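Local coordinates for SusD homolog (Bacteroides thetaiotaomicron VPI-5482, PDB 3IV0), which probably binds glycans at the bacterial outer membrane as a SusD-family protein, although its particular ligand and function have not been established, at residues I55-S59 / V333-K339; A269-N273 / T356-N361. All blocks are in the same frame, centred on the assembly; numbering follows the deposited sequence. Where two conformers were deposited one is given.

Contact 1. Residues I55-S59 / V333-K339; sequences ITAYS and VSSSAPK
The phenol of Y58 lies along the inner side of the 333-339 loop, its CD1-CE1 edge turned to the backbone of S334 and S335 and its hydroxyl pointing on to P338 and K339. S334 C sits in the ring plane at that edge, and Y58 CE1 comes within 3.5 Å of S334 O. At the far end, K339 N donates to Y58 OH over 3.0 Å (N-H...O 155°), while P338 CB lies 4.1 Å from Y58 CZ. The same hydroxyl gives its proton to a water, 2.6 Å from Y58 OH, which passes a hydrogen bond to A337 O. With Y58 CG anti to the carbonyl carbon (chi1 -75°), the ring, just past the end of strand 55-57, crosses to the loop, where S334 to A337 form a type I turn. Beside it, T56 and V333 meet at about a right angle, with T56 CG2 and V333 CG1 tightly packed at 3.3 Å. A second water links Y58 O to S335 N. Strand 55-57 also pairs, antiparallel, with strand 300-302, whose C301 touches both Y58 and K339. One hydroxyl of a buried tyrosine, donating to water and accepting from an amide, thus ties the residue after the strand directly to K339 and through water to the turn.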
ATOM      1  N   ILE A  55      15.204   9.901  -5.719  1.00 13.09           N
ATOM      2  CA  ILE A  55      15.985   9.591  -4.537  1.00 12.47           C
ATOM      3  C   ILE A  55      17.413   9.247  -4.926  1.00 13.38           C
ATOM      4  O   ILE A  55      17.687   8.746  -6.024  1.00 13.86           O
ATOM      5  CB  ILE A  55      15.340   8.448  -3.714  1.00 14.02           C
ATOM      6  CG1 ILE A  55      15.211   7.147  -4.503  1.00 13.34           C
ATOM      7  CG2 ILE A  55      14.003   8.908  -3.146  1.00 14.65           C
ATOM      8  CD1 ILE A  55      14.687   5.978  -3.621  1.00 12.53           C
ATOM      9  N   THR A  56      18.314   9.509  -3.983  1.00 15.19           N
ATOM     10  CA  THR A  56      19.720   9.225  -4.161  1.00 15.21           C
ATOM     11  C   THR A  56      20.294   8.609  -2.898  1.00 13.93           C
ATOM     12  O   THR A  56      20.011   9.090  -1.817  1.00 14.16           O
ATOM     13  CB  THR A  56      20.507  10.525  -4.464  1.00 16.20           C
ATOM     14  OG1 THR A  56      19.934  11.174  -5.600  1.00 16.97           O
ATOM     15  CG2 THR A  56      21.959  10.224  -4.711  1.00 19.31           C
ATOM     16  N   ALA A  57      21.081   7.543  -3.044  1.00 14.36           N
ATOM     17  CA  ALA A  57      21.770   6.903  -1.920  1.00 14.09           C
ATOM     18  C   ALA A  57      22.917   7.747  -1.426  1.00 15.69           C
ATOM     19  O   ALA A  57      23.618   8.344  -2.226  1.00 16.16           O
ATOM     20  CB  ALA A  57      22.278   5.527  -2.322  1.00 15.71           C
ATOM     21  N   TYR A  58      23.113   7.770  -0.123  1.00 15.45           N
ATOM     22  CA  TYR A  58      24.301   8.417   0.429  1.00 16.72           C
ATOM     23  C   TYR A  58      25.556   7.570   0.189  1.00 19.50           C
ATOM     24  O   TYR A  58      26.643   8.123   0.145  1.00 20.27           O
ATOM     25  CB  TYR A  58      24.100   8.708   1.902  1.00 17.04           C
ATOM     26  CG  TYR A  58      23.190   9.881   2.150  1.00 17.22           C
ATOM     27  CD1 TYR A  58      23.697  11.180   2.162  1.00 16.91           C
ATOM     28  CD2 TYR A  58      21.831   9.702   2.410  1.00 18.62           C
ATOM     29  CE1 TYR A  58      22.879  12.261   2.374  1.00 19.66           C
ATOM     30  CE2 TYR A  58      21.001  10.783   2.637  1.00 19.17           C
ATOM     31  CZ  TYR A  58      21.528  12.064   2.640  1.00 19.18           C
ATOM     32  OH  TYR A  58      20.681  13.134   2.880  1.00 21.05           O
ATOM     33  N   SER A  59      25.401   6.266  -0.009  0.50 17.93           N
ATOM     34  CA  SER A  59      26.517   5.371  -0.300  0.50 19.83           C
ATOM     35  C   SER A  59      26.247   4.643  -1.627  0.50 20.22           C
ATOM     36  O   SER A  59      25.377   3.780  -1.673  0.50 20.67           O
ATOM     37  CB  SER A  59      26.686   4.370   0.855  0.50 21.00           C
ATOM     38  OG  SER A  59      27.202   4.992   2.038  0.50 19.99           O
ATOM     39  N   VAL A 333      23.528  15.751  -1.645  1.00 33.20           N
ATOM     40  CA  VAL A 333      23.477  14.315  -1.409  1.00 32.97           C
ATOM     41  C   VAL A 333      24.731  13.868  -0.677  1.00 34.56           C
ATOM     42  O   VAL A 333      25.135  12.702  -0.770  1.00 35.26           O
ATOM     43  CB  VAL A 333      23.327  13.523  -2.711  1.00 30.53           C
ATOM     44  CG1 VAL A 333      23.419  12.032  -2.427  1.00 37.16           C
ATOM     45  CG2 VAL A 333      22.011  13.855  -3.361  1.00 27.82           C
ATOM     46  N   SER A 334      25.311  14.797   0.082  1.00 34.05           N
ATOM     47  CA  SER A 334      26.550  14.552   0.812  1.00 34.42           C
ATOM     48  C   SER A 334      26.353  13.943   2.189  1.00 31.34           C
ATOM     49  O   SER A 334      25.541  14.400   2.990  1.00 25.73           O
ATOM     50  CB  SER A 334      27.327  15.857   0.978  1.00 34.88           C
ATOM     51  OG  SER A 334      27.468  16.520  -0.264  1.00 42.40           O
ATOM     52  N   SER A 335      27.114  12.883   2.429  1.00 33.34           N
ATOM     53  CA  SER A 335      27.441  12.373   3.745  1.00 33.45           C
ATOM     54  C   SER A 335      27.547  13.424   4.855  1.00 33.36           C
ATOM     55  O   SER A 335      27.082  13.220   5.969  1.00 30.67           O
ATOM     56  CB  SER A 335      28.821  11.736   3.619  1.00 34.66           C
ATOM     57  OG  SER A 335      29.670  12.620   2.882  1.00 39.91           O
ATOM     58  N   SER A 336      28.225  14.521   4.555  1.00 32.91           N
ATOM     59  CA  SER A 336      28.470  15.558   5.548  1.00 32.48           C
ATOM     60  C   SER A 336      27.234  16.409   5.871  1.00 30.33           C
ATOM     61  O   SER A 336      27.190  17.070   6.906  1.00 31.19           O
ATOM     62  CB  SER A 336      29.592  16.472   5.055  1.00 33.47           C
ATOM     63  OG  SER A 336      29.186  17.163   3.889  1.00 38.70           O
ATOM     64  N   ALA A 337      26.228  16.397   4.999  1.00 27.66           N
ATOM     65  CA  ALA A 337      25.055  17.234   5.199  1.00 25.76           C
ATOM     66  C   ALA A 337      23.800  16.422   4.914  1.00 22.32           C
ATOM     67  O   ALA A 337      23.105  16.684   3.947  1.00 22.86           O
ATOM     68  CB  ALA A 337      25.113  18.411   4.288  1.00 26.25           C
ATOM     69  N   PRO A 338      23.525  15.445   5.760  1.00 21.48           N
ATOM     70  CA  PRO A 338      22.352  14.607   5.488  1.00 21.72           C
ATOM     71  C   PRO A 338      21.029  15.263   5.825  1.00 22.00           C
ATOM     72  O   PRO A 338      20.985  16.214   6.580  1.00 21.76           O
ATOM     73  CB  PRO A 338      22.583  13.419   6.403  1.00 22.86           C
ATOM     74  CG  PRO A 338      23.317  13.978   7.565  1.00 24.95           C
ATOM     75  CD  PRO A 338      24.251  14.992   6.958  1.00 21.77           C
ATOM     76  N   LYS A 339      19.935  14.718   5.297  1.00 19.74           N
ATOM     77  CA  LYS A 339      18.615  15.175   5.695  1.00 17.85           C
ATOM     78  C   LYS A 339      17.723  13.961   5.924  1.00 14.88           C
ATOM     79  O   LYS A 339      17.989  12.891   5.370  1.00 17.44           O
ATOM     80  CB  LYS A 339      17.992  16.096   4.677  1.00 18.66           C
ATOM     81  CG  LYS A 339      17.788  15.507   3.334  1.00 21.73           C
ATOM     82  CD  LYS A 339      17.245  16.606   2.428  1.00 22.85           C
ATOM     83  CE  LYS A 339      17.007  16.157   1.035  1.00 23.36           C
ATOM     84  NZ  LYS A 339      16.361  17.262   0.218  1.00 18.96           N
TER
HETATM   85  O   HOH W   1      21.561  15.470   2.037  1.00 27.74           O
HETATM   86  O   HOH W   2      27.343  10.587   0.529  1.00 39.95           O

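Contact 2. Residues A269-N273 / T356-N361; sequences AQNIN and TSNSGN
Q270 pushes its side chain into the bend of the 356-361 loop, where the packing is closest. Q270 CB lies 3.4 Å from G360 O, and the extended chain beyond CG carries the terminal amide in among the backbone carbonyls of N358, S359 and G360. Next to it, N361 reaches back to the 269-273 segment: Q270 N donates to N361 OD1 over 3.1 Å. This bond is nearly straight at 161°, although its donor is tilted out of the carbonyl plane. N361 OD1 also rests against A269 CA. The other end of this amide, N361 ND2, bonds to E267, which helps to fix its rotation.

The loop that receives Q270 joins strand 354-356 to strand 362-366 and is shaped by two successive side-chain turns. T356 OG1 accepts from N358 N (3.1 Å) in an ST turn. N358 OD1 then accepts from G360 N (2.8 Å) in an Asx turn, with the donor above the carbonyl plane. T356 OG1 is gripped further by D286 and K283, so the start of the loop is held from outside as well.

Packing is looser towards I272. I272 CD1 approaches T356 CG2 tip to tip at 4.0 Å. The same I272 CD1 touches S359 CB at 3.8 Å, an apolar patch continued by Y350 of strand 348-350. Here the two backbones stand far enough apart for a water to bridge them, accepting from I272 N at 3.0 Å and donating to S359 O at 2.8 Å.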
ATOM      1  N   ALA A 269       0.439  -5.491  11.047  1.00 11.48           N
ATOM      2  CA  ALA A 269       0.814  -5.375  12.430  1.00 11.63           C
ATOM      3  C   ALA A 269       2.309  -5.561  12.648  1.00 11.21           C
ATOM      4  O   ALA A 269       2.905  -6.516  12.151  1.00 12.35           O
ATOM      5  CB  ALA A 269       0.040  -6.452  13.256  1.00 13.93           C
ATOM      6  N   GLN A 270       2.906  -4.639  13.398  1.00 11.25           N
ATOM      7  CA  GLN A 270       4.218  -4.844  13.988  1.00 11.47           C
ATOM      8  C   GLN A 270       4.034  -4.927  15.496  1.00 13.47           C
ATOM      9  O   GLN A 270       3.227  -4.208  16.080  1.00 15.43           O
ATOM     10  CB  GLN A 270       5.192  -3.693  13.662  1.00 11.73           C
ATOM     11  CG  GLN A 270       6.618  -4.162  13.540  1.00 11.50           C
ATOM     12  CD  GLN A 270       7.634  -3.085  13.259  1.00 12.67           C
ATOM     13  OE1 GLN A 270       7.341  -1.869  13.257  1.00 15.48           O
ATOM     14  NE2 GLN A 270       8.830  -3.512  13.023  1.00  9.30           N
ATOM     15  N   ASN A 271       4.780  -5.813  16.109  1.00 15.22           N
ATOM     16  CA  ASN A 271       4.751  -5.930  17.567  1.00 17.64           C
ATOM     17  C   ASN A 271       6.134  -6.391  18.037  1.00 19.70           C
ATOM     18  O   ASN A 271       6.419  -7.598  18.127  1.00 18.86           O
ATOM     19  CB  ASN A 271       3.613  -6.837  18.014  1.00 17.77           C
ATOM     20  CG  ASN A 271       3.364  -6.749  19.497  1.00 26.17           C
ATOM     21  OD1 ASN A 271       4.283  -6.472  20.253  1.00 27.79           O
ATOM     22  ND2 ASN A 271       2.112  -6.940  19.914  1.00 35.16           N
ATOM     23  N   ILE A 272       6.991  -5.403  18.292  1.00 22.43           N
ATOM     24  CA  ILE A 272       8.347  -5.614  18.785  1.00 27.07           C
ATOM     25  C   ILE A 272       8.388  -6.524  19.998  1.00 26.97           C
ATOM     26  O   ILE A 272       9.227  -7.410  20.078  1.00 29.01           O
ATOM     27  CB  ILE A 272       8.988  -4.283  19.225  1.00 30.08           C
ATOM     28  CG1 ILE A 272       9.583  -3.550  18.039  1.00 37.47           C
ATOM     29  CG2 ILE A 272      10.082  -4.527  20.265  1.00 33.77           C
ATOM     30  CD1 ILE A 272      10.331  -2.301  18.475  1.00 39.15           C
ATOM     31  N   ASN A 273       7.481  -6.303  20.936  1.00 28.27           N
ATOM     32  CA  ASN A 273       7.465  -7.082  22.178  1.00 29.10           C
ATOM     33  C   ASN A 273       7.163  -8.555  21.951  1.00 28.77           C
ATOM     34  O   ASN A 273       7.528  -9.400  22.780  1.00 31.27           O
ATOM     35  CB  ASN A 273       6.436  -6.506  23.156  1.00 31.20           C
ATOM     36  N   THR A 356      14.890   0.899  16.113  1.00 14.05           N
ATOM     37  CA  THR A 356      14.102   1.253  14.932  1.00 13.54           C
ATOM     38  C   THR A 356      13.479   2.612  15.146  1.00 14.70           C
ATOM     39  O   THR A 356      13.064   2.979  16.249  1.00 14.27           O
ATOM     40  CB  THR A 356      12.992   0.211  14.621  1.00 14.87           C
ATOM     41  OG1 THR A 356      12.240   0.615  13.465  1.00 13.61           O
ATOM     42  CG2 THR A 356      12.047   0.051  15.760  1.00 16.84           C
ATOM     43  N   SER A 357      13.357   3.336  14.050  1.00 12.86           N
ATOM     44  CA  SER A 357      12.674   4.614  14.093  1.00 12.75           C
ATOM     45  C   SER A 357      11.171   4.499  13.990  1.00 12.53           C
ATOM     46  O   SER A 357      10.470   5.492  14.161  1.00 13.68           O
ATOM     47  CB  SER A 357      13.186   5.557  12.999  1.00 13.39           C
ATOM     48  OG  SER A 357      12.756   5.118  11.701  1.00 14.12           O
ATOM     49  N   ASN A 358      10.676   3.297  13.671  1.00 12.64           N
ATOM     50  CA  ASN A 358       9.253   3.107  13.516  1.00 12.31           C
ATOM     51  C   ASN A 358       8.803   1.725  13.991  1.00 12.49           C
ATOM     52  O   ASN A 358       8.817   0.760  13.230  1.00 12.63           O
ATOM     53  CB  ASN A 358       8.815   3.378  12.073  1.00 12.05           C
ATOM     54  CG  ASN A 358       7.299   3.343  11.928  1.00 12.18           C
ATOM     55  OD1 ASN A 358       6.595   3.156  12.921  1.00 12.33           O
ATOM     56  ND2 ASN A 358       6.794   3.576  10.722  1.00 12.34           N
ATOM     57  N   SER A 359       8.411   1.648  15.257  1.00 11.05           N
ATOM     58  CA  SER A 359       7.848   0.449  15.867  1.00 12.91           C
ATOM     59  C   SER A 359       6.378   0.257  15.541  1.00 12.55           C
ATOM     60  O   SER A 359       5.749  -0.725  15.975  1.00 13.21           O
ATOM     61  CB  SER A 359       7.998   0.551  17.386  1.00 14.55           C
ATOM     62  OG  SER A 359       7.181   1.602  17.864  1.00 16.51           O
ATOM     63  N   GLY A 360       5.816   1.137  14.730  1.00 12.02           N
ATOM     64  CA  GLY A 360       4.400   1.109  14.427  1.00 11.39           C
ATOM     65  C   GLY A 360       4.024   0.121  13.354  1.00 11.87           C
ATOM     66  O   GLY A 360       4.867  -0.448  12.668  1.00 12.23           O
ATOM     67  N   ASN A 361       2.724  -0.061  13.202  1.00 11.69           N
ATOM     68  CA  ASN A 361       2.165  -0.844  12.083  1.00 11.27           C
ATOM     69  C   ASN A 361       2.477  -0.161  10.771  1.00 12.50           C
ATOM     70  O   ASN A 361       2.654   1.042  10.732  1.00 13.69           O
ATOM     71  CB  ASN A 361       0.635  -0.976  12.226  1.00 11.28           C
ATOM     72  CG  ASN A 361       0.196  -1.683  13.478  1.00 11.44           C
ATOM     73  OD1 ASN A 361       0.976  -2.376  14.135  1.00 12.60           O
ATOM     74  ND2 ASN A 361      -1.060  -1.509  13.820  1.00 12.14           N
TER
HETATM   75  O   HOH W   3       6.059  -2.602  17.993  1.00 22.52           O

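Contacts 1 and 2 do not touch: their centres are 26 Å apart and their nearest atoms about 11 Å. Contact 1 is the more peripheral, its centre 26 Å from the centre of the chain against 17 Å for contact 2. Along the sequence they interlock, since 269-273 falls between the two segments of contact 1 and 356-361 follows the second. Contact 1 sets a loop against a short strand and the residue after it, whereas contact 2 sets loop against loop. The side-chain acceptor is a tyrosine hydroxyl in the first and an asparagine amide oxygen in the second. Neither contact can be tied to a glycan site on present evidence.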